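Local coordinates for sugar ABC transporter, periplasmic sugar-binding protein (Caulobacter crescentus, PDB 4IRX), which binds myo-inositol in the periplasm as the solute-binding component of an ABC transporter, probably handing it on for uptake, at residues A130-P141 with A163-S174; N113-W123 with K222-A230. One frame throughout, in Å; residues are numbered along the deposited sequence.

Overall arrangement
Contact 1 pairs strands 132-138 and 164-171 at one margin of the four-stranded parallel sheet; contact 2 lays helix 113-127 along strand 224-226 at the other margin. Their centres lie 11 Å apart and their nearest atoms about 6 Å apart, so they do not touch; strand 197-200 lies between strands 132-138 and 224-226. Helix 113-127 is followed in the chain by strand 132-138. Both contacts reach the same myo-inositol from the C-terminal ends of their strands: N139, D140 and S174 of contact 1 bind O4 and O5, whereas D229 of contact 2 takes O2 and O3, which places the ligand at the end of this sheet.

Contact 1: A130-P141 with A163-S174; sequences AGARVVVITNDP and AFKIVTEQTANS. With INS (1,2,3,4,5,6-hexahydroxy-cyclohexane), chain C.
V135 and V167 meet methyl to methyl, CG2 to CG2 at 3.6 Å, and I137 CG2 rests on A172 CB farther along. Across the backbone plane V136 CG2 packs on I166 CG2, while the chain of E169 runs alongside V136 in the same direction toward its hydrogen bond with H154 of helix 144-160. The strand axes approach to 4.5 Å, 15° from parallel, with backbone hydrogen bonds such as V136 N to T168 O joining the two strands. V167 interrupts the regular pattern: its backbone is helical, and V134 pairs with I166 but V136 with E169, the extra residue that marks a beta bulge. V167 CG1 also sits over the centre of the R133 guanidinium. At the strand starts G131 CA lies over the F164 ring, 3.9 Å from its centroid, a CH-pi contact.

Strand 132-138, helix 144-160 and strand 164-171 form a right-handed beta-alpha-beta crossover of the Rossmann-like periplasmic binding protein fold, and the loops after the two strands build part of the myo-inositol site. T171 OG1, anti to its own nitrogen (chi1 -166°), turns to T138 and accepts from N173 N in an ST turn, and P141 CG rests 3.3 Å from this oxygen. S174 OG accepts from D140 N at 3.0 Å, tying the two loops together, and is hydrogen-bonded to ligand O4 at 2.8 Å. Ligand O5 is held twice, receiving the N139 ND2 hydrogen at 2.8 Å (174°) and donating to D140 OD2 at 2.6 Å. R97 and Q20 also engage OD2, whereas a water links D140 OD1 to N173 O.

Contact 2: N113-W123 with K222-A230; sequences NVAGGRAMADW and KVKVIGFDA. With INS (1,2,3,4,5,6-hexahydroxy-cyclohexane), chain C.
Helix 113-127 covers one side of the edge strand 224-226 in the periplasmic binding protein fold, and the loop that follows the strand carries F228 and D229 to the myo-inositol site. The helix and strand segments run nearly antiparallel (162°), their axes 10.8 Å apart, and the gap is bridged by side chains, some resting on backbone atoms, with no hydrogen bond across it. At the middle, selenomethionine M120 reaches toward strand 224-226 with its chain bent at the last torsion (chi3 91°). Its SE meets the rim of the F228 ring, 5.3 Å from the centroid and 85° off the normal, an edge-on Met-aromatic contact. Its CE slides past I226 to lie 3.7 Å from CG2, and comes close to G227 O, a buried carbonyl with no polar partner in the model.

Nearer the helix start, F228 turns its edge to the backbone of G116, with CE2 3.8 Å from G116 CA; a beta carbon there would collide with the ring. N113 OD1 approaches F228 CZ obliquely, its hydrogen-bond partner being R149, which also makes a cation-pi contact with that ring. At the far end I226 CD1 lies over one face of the W123 indole, though its modelled closeness is doubtful, and K224 CD meets W123 CH2 in the ring plane at 3.8 Å. Replacing W123 by an alanine is likely to open a gap beside I226 and leave the K224 chain without its indole edge. D229 uses both carboxylate oxygens on the ligand, OD1 receiving O2 at 2.7 Å and OD2 receiving O3 at 2.6 Å. Strand 197-200 pairs with strand 224-226, V247 of strand 246-248 touches M120 and F228, and helix 203-215 packs against V225 on the sheet side turned away from helix 113-127.

Contact 1: A130-P141 with A163-S174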
loop_
_atom_site.group_PDB
_atom_site.type_symbol
_atom_site.label_atom_id
_atom_site.label_comp_id
_atom_site.label_asym_id
_atom_site.label_seq_id
_atom_site.Cartn_x
_atom_site.Cartn_y
_atom_site.Cartn_z
ATOM N N ALA A 130 -28.094 1.256 -10.540
ATOM C CA ALA A 130 -28.724 0.181 -11.313
ATOM C C ALA A 130 -27.738 -0.935 -11.686
ATOM O O ALA A 130 -28.084 -1.867 -12.430
ATOM C CB ALA A 130 -29.377 0.741 -12.584
ATOM N N GLY A 131 -26.509 -0.828 -11.214
ATOM C CA GLY A 131 -25.499 -1.831 -11.516
ATOM C C GLY A 131 -24.367 -1.275 -12.369
ATOM O O GLY A 131 -24.452 -0.174 -12.912
ATOM N N ALA A 132 -23.290 -2.046 -12.477
ATOM C CA ALA A 132 -22.108 -1.621 -13.218
ATOM C C ALA A 132 -21.245 -2.800 -13.517
ATOM O O ALA A 132 -21.304 -3.816 -12.818
ATOM C CB ALA A 132 -21.330 -0.622 -12.438
ATOM N N ARG A 133 -20.441 -2.665 -14.568
ATOM C CA ARG A 133 -19.408 -3.648 -14.912
ATOM C C ARG A 133 -18.068 -3.140 -14.411
ATOM O O ARG A 133 -17.647 -2.034 -14.791
ATOM C CB ARG A 133 -19.341 -3.838 -16.431
ATOM C CG ARG A 133 -20.563 -4.497 -16.988
ATOM C CD ARG A 133 -20.616 -4.429 -18.512
ATOM N NE ARG A 133 -19.455 -5.073 -19.113
ATOM C CZ ARG A 133 -19.371 -6.384 -19.312
ATOM N NH1 ARG A 133 -20.387 -7.167 -18.965
ATOM N NH2 ARG A 133 -18.287 -6.914 -19.866
ATOM N N VAL A 134 -17.417 -3.921 -13.534
ATOM C CA VAL A 134 -16.230 -3.509 -12.809
ATOM C C VAL A 134 -15.043 -4.419 -13.111
ATOM O O VAL A 134 -15.165 -5.647 -13.122
ATOM C CB VAL A 134 -16.511 -3.538 -11.263
ATOM C CG1 VAL A 134 -15.295 -3.085 -10.456
ATOM C CG2 VAL A 134 -17.730 -2.683 -10.921
ATOM N N VAL A 135 -13.887 -3.802 -13.341
ATOM C CA VAL A 135 -12.612 -4.512 -13.446
ATOM C C VAL A 135 -11.810 -4.193 -12.200
ATOM O O VAL A 135 -11.761 -3.039 -11.776
ATOM C CB VAL A 135 -11.838 -4.039 -14.708
ATOM C CG1 VAL A 135 -10.400 -4.598 -14.733
ATOM C CG2 VAL A 135 -12.574 -4.498 -15.939
ATOM N N VAL A 136 -11.182 -5.202 -11.596
ATOM C CA VAL A 136 -10.351 -4.971 -10.410
ATOM C C VAL A 136 -8.905 -5.325 -10.742
ATOM O O VAL A 136 -8.624 -6.426 -11.217
ATOM C CB VAL A 136 -10.876 -5.774 -9.172
ATOM C CG1 VAL A 136 -9.997 -5.495 -7.917
ATOM C CG2 VAL A 136 -12.335 -5.443 -8.927
ATOM N N ILE A 137 -8.006 -4.351 -10.585
ATOM C CA ILE A 137 -6.573 -4.549 -10.819
ATOM C C ILE A 137 -5.861 -4.455 -9.463
ATOM O O ILE A 137 -5.872 -3.413 -8.808
ATOM C CB ILE A 137 -5.985 -3.469 -11.764
ATOM C CG1 ILE A 137 -6.778 -3.412 -13.079
ATOM C CG2 ILE A 137 -4.496 -3.715 -11.984
ATOM C CD1 ILE A 137 -6.631 -4.628 -13.955
ATOM N N THR A 138 -5.273 -5.563 -9.018
ATOM C CA THR A 138 -4.772 -5.657 -7.644
ATOM C C THR A 138 -3.285 -5.334 -7.516
ATOM O O THR A 138 -2.513 -5.470 -8.476
ATOM C CB THR A 138 -5.025 -7.047 -7.013
ATOM O OG1 THR A 138 -4.132 -8.013 -7.605
ATOM C CG2 THR A 138 -6.469 -7.486 -7.224
ATOM N N ASN A 139 -2.905 -4.862 -6.331
ATOM C CA ASN A 139 -1.506 -4.616 -5.988
ATOM C C ASN A 139 -0.817 -5.879 -5.446
ATOM O O ASN A 139 -1.482 -6.887 -5.207
ATOM C CB ASN A 139 -1.442 -3.505 -4.934
ATOM C CG ASN A 139 -2.134 -3.886 -3.632
ATOM O OD1 ASN A 139 -3.311 -4.261 -3.636
ATOM N ND2 ASN A 139 -1.415 -3.767 -2.497
ATOM N N ASP A 140 0.504 -5.782 -5.246
ATOM C CA ASP A 140 1.347 -6.779 -4.527
ATOM C C ASP A 140 0.600 -7.996 -3.933
ATOM O O ASP A 140 0.149 -7.948 -2.785
ATOM C CB ASP A 140 2.098 -6.098 -3.351
ATOM C CG ASP A 140 3.222 -5.182 -3.783
ATOM O OD1 ASP A 140 3.968 -5.470 -4.763
ATOM O OD2 ASP A 140 3.420 -4.151 -3.106
ATOM N N PRO A 141 0.438 -9.083 -4.716
ATOM C CA PRO A 141 -0.515 -10.118 -4.287
ATOM C C PRO A 141 -0.251 -10.814 -2.958
ATOM O O PRO A 141 -1.217 -11.264 -2.345
ATOM C CB PRO A 141 -0.439 -11.155 -5.418
ATOM C CG PRO A 141 -0.063 -10.353 -6.610
ATOM C CD PRO A 141 0.842 -9.240 -6.127
ATOM N N ALA A 163 -26.185 -7.175 -9.904
ATOM C CA ALA A 163 -26.088 -6.141 -10.924
ATOM C C ALA A 163 -24.706 -5.483 -10.942
ATOM O O ALA A 163 -24.352 -4.808 -11.919
ATOM C CB ALA A 163 -27.180 -5.105 -10.721
ATOM N N PHE A 164 -23.916 -5.701 -9.894
ATOM C CA PHE A 164 -22.544 -5.174 -9.840
ATOM C C PHE A 164 -21.598 -6.288 -10.200
ATOM O O PHE A 164 -21.310 -7.150 -9.375
ATOM C CB PHE A 164 -22.255 -4.588 -8.469
ATOM C CG PHE A 164 -23.134 -3.424 -8.166
ATOM C CD1 PHE A 164 -22.769 -2.150 -8.549
ATOM C CD2 PHE A 164 -24.394 -3.612 -7.592
ATOM C CE1 PHE A 164 -23.611 -1.071 -8.333
ATOM C CE2 PHE A 164 -25.249 -2.524 -7.367
ATOM C CZ PHE A 164 -24.859 -1.257 -7.739
ATOM N N LYS A 165 -21.127 -6.308 -11.439
ATOM C CA LYS A 165 -20.384 -7.468 -11.906
ATOM C C LYS A 165 -18.890 -7.253 -11.894
ATOM O O LYS A 165 -18.389 -6.284 -12.462
ATOM C CB LYS A 165 -20.843 -7.852 -13.302
ATOM C CG LYS A 165 -22.347 -8.176 -13.317
ATOM C CD LYS A 165 -22.862 -8.757 -14.622
ATOM C CE LYS A 165 -24.383 -8.901 -14.553
ATOM N NZ LYS A 165 -24.843 -9.906 -13.547
ATOM N N ILE A 166 -18.170 -8.161 -11.241
ATOM C CA ILE A 166 -16.715 -8.159 -11.340
ATOM C C ILE A 166 -16.386 -8.977 -12.576
ATOM O O ILE A 166 -16.383 -10.205 -12.535
ATOM C CB ILE A 166 -16.021 -8.709 -10.080
ATOM C CG1 ILE A 166 -16.397 -7.873 -8.852
ATOM C CG2 ILE A 166 -14.510 -8.684 -10.269
ATOM C CD1 ILE A 166 -15.749 -8.350 -7.535
ATOM N N VAL A 167 -16.172 -8.273 -13.687
ATOM C CA VAL A 167 -15.976 -8.930 -14.977
ATOM C C VAL A 167 -14.645 -9.656 -15.033
ATOM O O VAL A 167 -14.571 -10.778 -15.539
ATOM C CB VAL A 167 -16.185 -7.948 -16.123
ATOM C CG1 VAL A 167 -17.621 -7.513 -16.177
ATOM C CG2 VAL A 167 -15.335 -6.736 -15.918
ATOM N N THR A 168 -13.597 -9.042 -14.480
ATOM C CA THR A 168 -12.369 -9.779 -14.239
ATOM C C THR A 168 -11.592 -9.111 -13.117
ATOM O O THR A 168 -11.760 -7.930 -12.826
ATOM C CB THR A 168 -11.524 -9.945 -15.518
ATOM O OG1 THR A 168 -10.385 -10.769 -15.244
ATOM C CG2 THR A 168 -11.076 -8.616 -16.031
ATOM N N GLU A 169 -10.813 -9.924 -12.421
ATOM C CA GLU A 169 -9.954 -9.438 -11.346
ATOM C C GLU A 169 -8.562 -9.997 -11.610
ATOM O O GLU A 169 -8.400 -11.228 -11.708
ATOM C CB GLU A 169 -10.515 -9.897 -9.998
ATOM C CG GLU A 169 -9.679 -9.543 -8.775
ATOM C CD GLU A 169 -10.403 -9.887 -7.480
ATOM O OE1 GLU A 169 -11.559 -9.431 -7.283
ATOM O OE2 GLU A 169 -9.826 -10.640 -6.667
ATOM N N GLN A 170 -7.575 -9.111 -11.779
ATOM C CA GLN A 170 -6.230 -9.524 -12.134
ATOM C C GLN A 170 -5.226 -8.669 -11.406
ATOM O O GLN A 170 -5.530 -7.529 -11.053
ATOM C CB GLN A 170 -5.999 -9.445 -13.650
ATOM C CG GLN A 170 -6.825 -10.490 -14.405
ATOM C CD GLN A 170 -6.624 -10.430 -15.894
ATOM O OE1 GLN A 170 -5.510 -10.203 -16.366
ATOM N NE2 GLN A 170 -7.709 -10.639 -16.651
ATOM N N THR A 171 -4.032 -9.204 -11.169
ATOM C CA THR A 171 -2.990 -8.384 -10.568
ATOM C C THR A 171 -2.127 -7.716 -11.622
ATOM O O THR A 171 -1.945 -8.239 -12.728
ATOM C CB THR A 171 -2.109 -9.169 -9.572
ATOM O OG1 THR A 171 -1.346 -8.223 -8.807
ATOM C CG2 THR A 171 -1.170 -10.132 -10.290
ATOM N N ALA A 172 -1.614 -6.537 -11.288
ATOM C CA ALA A 172 -0.523 -5.965 -12.038
ATOM C C ALA A 172 0.710 -5.744 -11.166
ATOM O O ALA A 172 1.594 -4.963 -11.525
ATOM C CB ALA A 172 -0.952 -4.698 -12.768
ATOM N N ASN A 173 0.756 -6.414 -10.009
ATOM C CA ASN A 173 1.971 -6.529 -9.198
ATOM C C ASN A 173 2.568 -5.178 -8.781
ATOM O O ASN A 173 3.769 -5.029 -8.612
ATOM C CB ASN A 173 3.004 -7.405 -9.944
ATOM C CG ASN A 173 2.513 -8.819 -10.117
ATOM O OD1 ASN A 173 2.266 -9.516 -9.139
ATOM N ND2 ASN A 173 2.331 -9.244 -11.366
ATOM N N SER A 174 1.690 -4.181 -8.635
ATOM C CA SER A 174 2.110 -2.824 -8.255
ATOM C C SER A 174 3.130 -2.232 -9.235
ATOM O O SER A 174 4.115 -1.576 -8.844
ATOM C CB SER A 174 2.677 -2.821 -6.818
ATOM O OG SER A 174 1.654 -3.119 -5.866
HETATM C C1 INS C . 0.749 0.241 -0.395
HETATM C C2 INS C . 0.546 1.167 -1.548
HETATM C C3 INS C . 1.505 0.786 -2.646
HETATM C C4 INS C . 1.242 -0.615 -3.100
HETATM C C5 INS C . 1.479 -1.565 -1.987
HETATM C C6 INS C . 0.622 -1.217 -0.793
HETATM O O1 INS C . -0.153 0.547 0.638
HETATM O O2 INS C . -0.780 1.097 -1.978
HETATM O O3 INS C . 1.414 1.688 -3.722
HETATM O O4 INS C . 2.030 -0.934 -4.202
HETATM O O5 INS C . 1.232 -2.861 -2.431
HETATM O O6 INS C . 0.810 -2.124 0.263
HETATM O O HOH W 1 4.443 -7.438 -6.587
#

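Contact 2: N113-W123 with K222-A230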
loop_
_atom_site.group_PDB
_atom_site.type_symbol
_atom_site.label_atom_id
_atom_site.label_comp_id
_atom_site.label_asym_id
_atom_site.label_seq_id
_atom_site.Cartn_x
_atom_site.Cartn_y
_atom_site.Cartn_z
ATOM N N ASN A 113 -7.189 -1.466 5.499
ATOM C CA ASN A 113 -7.298 -1.692 4.068
ATOM C C ASN A 113 -8.608 -2.320 3.634
ATOM O O ASN A 113 -9.064 -2.089 2.503
ATOM C CB ASN A 113 -6.089 -2.486 3.576
ATOM C CG ASN A 113 -4.867 -1.597 3.370
ATOM O OD1 ASN A 113 -4.947 -0.591 2.664
ATOM N ND2 ASN A 113 -3.755 -1.927 4.028
ATOM N N VAL A 114 -9.235 -3.080 4.538
ATOM C CA VAL A 114 -10.601 -3.530 4.289
ATOM C C VAL A 114 -11.538 -2.325 4.149
ATOM O O VAL A 114 -12.328 -2.247 3.204
ATOM C CB VAL A 114 -11.128 -4.478 5.389
ATOM C CG1 VAL A 114 -12.589 -4.837 5.084
ATOM C CG2 VAL A 114 -10.256 -5.743 5.503
ATOM N N ALA A 115 -11.439 -1.357 5.063
ATOM C CA ALA A 115 -12.260 -0.163 4.943
ATOM C C ALA A 115 -11.920 0.596 3.670
ATOM O O ALA A 115 -12.802 1.160 3.041
ATOM C CB ALA A 115 -12.089 0.736 6.150
ATOM N N GLY A 116 -10.638 0.629 3.294
ATOM C CA GLY A 116 -10.263 1.298 2.047
ATOM C C GLY A 116 -10.861 0.692 0.799
ATOM O O GLY A 116 -11.395 1.415 -0.045
ATOM N N GLY A 117 -10.787 -0.636 0.704
ATOM C CA GLY A 117 -11.387 -1.346 -0.405
ATOM C C GLY A 117 -12.895 -1.170 -0.416
ATOM O O GLY A 117 -13.513 -0.947 -1.471
ATOM N N ARG A 118 -13.495 -1.224 0.772
ATOM C CA ARG A 118 -14.947 -1.054 0.885
ATOM C C ARG A 118 -15.386 0.354 0.447
ATOM O O ARG A 118 -16.436 0.506 -0.180
ATOM C CB ARG A 118 -15.425 -1.377 2.325
ATOM C CG ARG A 118 -16.915 -1.198 2.553
ATOM C CD ARG A 118 -17.651 -2.187 1.722
ATOM N NE ARG A 118 -19.116 -2.082 1.794
ATOM C CZ ARG A 118 -19.907 -2.975 2.391
ATOM N NH1 ARG A 118 -19.384 -4.008 3.057
ATOM N NH2 ARG A 118 -21.236 -2.824 2.329
ATOM N N ALA A 119 -14.590 1.375 0.752
ATOM C CA ALA A 119 -14.881 2.742 0.278
ATOM C C ALA A 119 -14.938 2.832 -1.242
ATOM O O ALA A 119 -15.800 3.508 -1.807
ATOM C CB ALA A 119 -13.838 3.723 0.802
HETATM N N MSE A 120 -13.993 2.176 -1.901
HETATM C CA MSE A 120 -13.998 2.132 -3.380
HETATM C C MSE A 120 -15.268 1.487 -3.908
HETATM O O MSE A 120 -15.906 2.012 -4.808
HETATM C CB MSE A 120 -12.809 1.300 -3.877
HETATM C CG MSE A 120 -11.444 1.817 -3.436
HETATM SE SE MSE A 120 -10.008 0.646 -4.061
HETATM C CE MSE A 120 -9.623 1.509 -5.779
ATOM N N ALA A 121 -15.621 0.323 -3.373
ATOM C CA ALA A 121 -16.815 -0.382 -3.835
ATOM C C ALA A 121 -18.092 0.398 -3.501
ATOM O O ALA A 121 -19.034 0.402 -4.293
ATOM C CB ALA A 121 -16.881 -1.815 -3.215
ATOM N N ASP A 122 -18.125 1.034 -2.332
ATOM C CA ASP A 122 -19.299 1.809 -1.918
ATOM C C ASP A 122 -19.488 2.976 -2.871
ATOM O O ASP A 122 -20.623 3.321 -3.213
ATOM C CB ASP A 122 -19.210 2.290 -0.454
ATOM C CG ASP A 122 -19.467 1.183 0.559
ATOM O OD1 ASP A 122 -19.942 0.089 0.191
ATOM O OD2 ASP A 122 -19.153 1.419 1.751
ATOM N N TRP A 123 -18.387 3.565 -3.320
ATOM C CA TRP A 123 -18.459 4.593 -4.346
ATOM C C TRP A 123 -19.116 4.075 -5.625
ATOM O O TRP A 123 -19.950 4.769 -6.244
ATOM C CB TRP A 123 -17.072 5.217 -4.647
ATOM C CG TRP A 123 -17.142 6.260 -5.731
ATOM C CD1 TRP A 123 -17.320 7.602 -5.588
ATOM C CD2 TRP A 123 -17.077 6.006 -7.135
ATOM N NE1 TRP A 123 -17.364 8.207 -6.832
ATOM C CE2 TRP A 123 -17.210 7.246 -7.798
ATOM C CE3 TRP A 123 -16.912 4.851 -7.898
ATOM C CZ2 TRP A 123 -17.187 7.356 -9.200
ATOM C CZ3 TRP A 123 -16.883 4.963 -9.294
ATOM C CH2 TRP A 123 -17.018 6.204 -9.919
ATOM N N LYS A 222 -16.653 7.670 -19.376
ATOM C CA LYS A 222 -17.490 6.469 -19.475
ATOM C C LYS A 222 -16.821 5.229 -18.876
ATOM O O LYS A 222 -17.489 4.301 -18.411
ATOM C CB LYS A 222 -17.882 6.215 -20.929
ATOM C CG LYS A 222 -18.931 7.205 -21.440
ATOM C CD LYS A 222 -19.426 6.829 -22.835
ATOM C CE LYS A 222 -20.411 5.666 -22.781
ATOM N NZ LYS A 222 -21.736 6.106 -22.249
ATOM N N VAL A 223 -15.497 5.203 -18.940
ATOM C CA VAL A 223 -14.716 4.136 -18.313
ATOM C C VAL A 223 -13.938 4.845 -17.219
ATOM O O VAL A 223 -12.916 5.471 -17.477
ATOM C CB VAL A 223 -13.769 3.457 -19.314
ATOM C CG1 VAL A 223 -12.985 2.310 -18.644
ATOM C CG2 VAL A 223 -14.561 2.965 -20.516
ATOM N N LYS A 224 -14.428 4.728 -15.987
ATOM C CA LYS A 224 -13.903 5.472 -14.857
ATOM C C LYS A 224 -12.834 4.715 -14.105
ATOM O O LYS A 224 -12.988 3.530 -13.821
ATOM C CB LYS A 224 -15.037 5.820 -13.910
ATOM C CG LYS A 224 -16.084 6.697 -14.554
ATOM C CD LYS A 224 -17.093 7.182 -13.548
ATOM C CE LYS A 224 -18.153 8.063 -14.220
ATOM N NZ LYS A 224 -17.585 9.322 -14.781
ATOM N N VAL A 225 -11.785 5.429 -13.715
ATOM C CA VAL A 225 -10.672 4.808 -13.013
ATOM C C VAL A 225 -10.569 5.361 -11.599
ATOM O O VAL A 225 -10.613 6.570 -11.403
ATOM C CB VAL A 225 -9.331 5.064 -13.774
ATOM C CG1 VAL A 225 -8.130 4.598 -12.977
ATOM C CG2 VAL A 225 -9.354 4.387 -15.154
ATOM N N ILE A 226 -10.452 4.457 -10.623
ATOM C CA ILE A 226 -10.280 4.805 -9.223
ATOM C C ILE A 226 -9.006 4.163 -8.758
ATOM O O ILE A 226 -8.729 3.003 -9.101
ATOM C CB ILE A 226 -11.424 4.270 -8.341
ATOM C CG1 ILE A 226 -12.753 4.842 -8.786
ATOM C CG2 ILE A 226 -11.202 4.647 -6.894
ATOM C CD1 ILE A 226 -13.759 4.812 -7.683
ATOM N N GLY A 227 -8.201 4.922 -8.020
ATOM C CA GLY A 227 -6.950 4.404 -7.490
ATOM C C GLY A 227 -6.931 4.350 -5.967
ATOM O O GLY A 227 -7.953 4.407 -5.284
ATOM N N PHE A 228 -5.721 4.263 -5.458
ATOM C CA PHE A 228 -5.475 4.155 -4.024
ATOM C C PHE A 228 -4.076 4.694 -3.817
ATOM O O PHE A 228 -3.149 4.283 -4.515
ATOM C CB PHE A 228 -5.558 2.671 -3.607
ATOM C CG PHE A 228 -5.863 2.450 -2.130
ATOM C CD1 PHE A 228 -4.901 2.705 -1.157
ATOM C CD2 PHE A 228 -7.111 1.971 -1.729
ATOM C CE1 PHE A 228 -5.182 2.500 0.224
ATOM C CE2 PHE A 228 -7.411 1.748 -0.373
ATOM C CZ PHE A 228 -6.441 2.014 0.618
ATOM N N ASP A 229 -3.918 5.616 -2.869
ATOM C CA ASP A 229 -2.622 6.168 -2.347
ATOM C C ASP A 229 -2.617 7.689 -2.290
ATOM O O ASP A 229 -1.872 8.267 -1.516
ATOM C CB ASP A 229 -1.323 5.757 -3.093
ATOM C CG ASP A 229 -0.966 4.303 -2.905
ATOM O OD1 ASP A 229 -1.517 3.667 -1.986
ATOM O OD2 ASP A 229 -0.149 3.788 -3.697
ATOM N N ALA A 230 -3.418 8.333 -3.133
ATOM C CA ALA A 230 -3.422 9.799 -3.237
ATOM C C ALA A 230 -2.033 10.380 -3.521
ATOM O O ALA A 230 -1.621 11.372 -2.914
ATOM C CB ALA A 230 -4.053 10.443 -1.983
HETATM C C1 INS C . 0.749 0.241 -0.395
HETATM C C2 INS C . 0.546 1.167 -1.548
HETATM C C3 INS C . 1.505 0.786 -2.646
HETATM C C4 INS C . 1.242 -0.615 -3.100
HETATM C C5 INS C . 1.479 -1.565 -1.987
HETATM C C6 INS C . 0.622 -1.217 -0.793
HETATM O O1 INS C . -0.153 0.547 0.638
HETATM O O2 INS C . -0.780 1.097 -1.978
HETATM O O3 INS C . 1.414 1.688 -3.722
HETATM O O4 INS C . 2.030 -0.934 -4.202
HETATM O O5 INS C . 1.232 -2.861 -2.431
HETATM O O6 INS C . 0.810 -2.124 0.263
#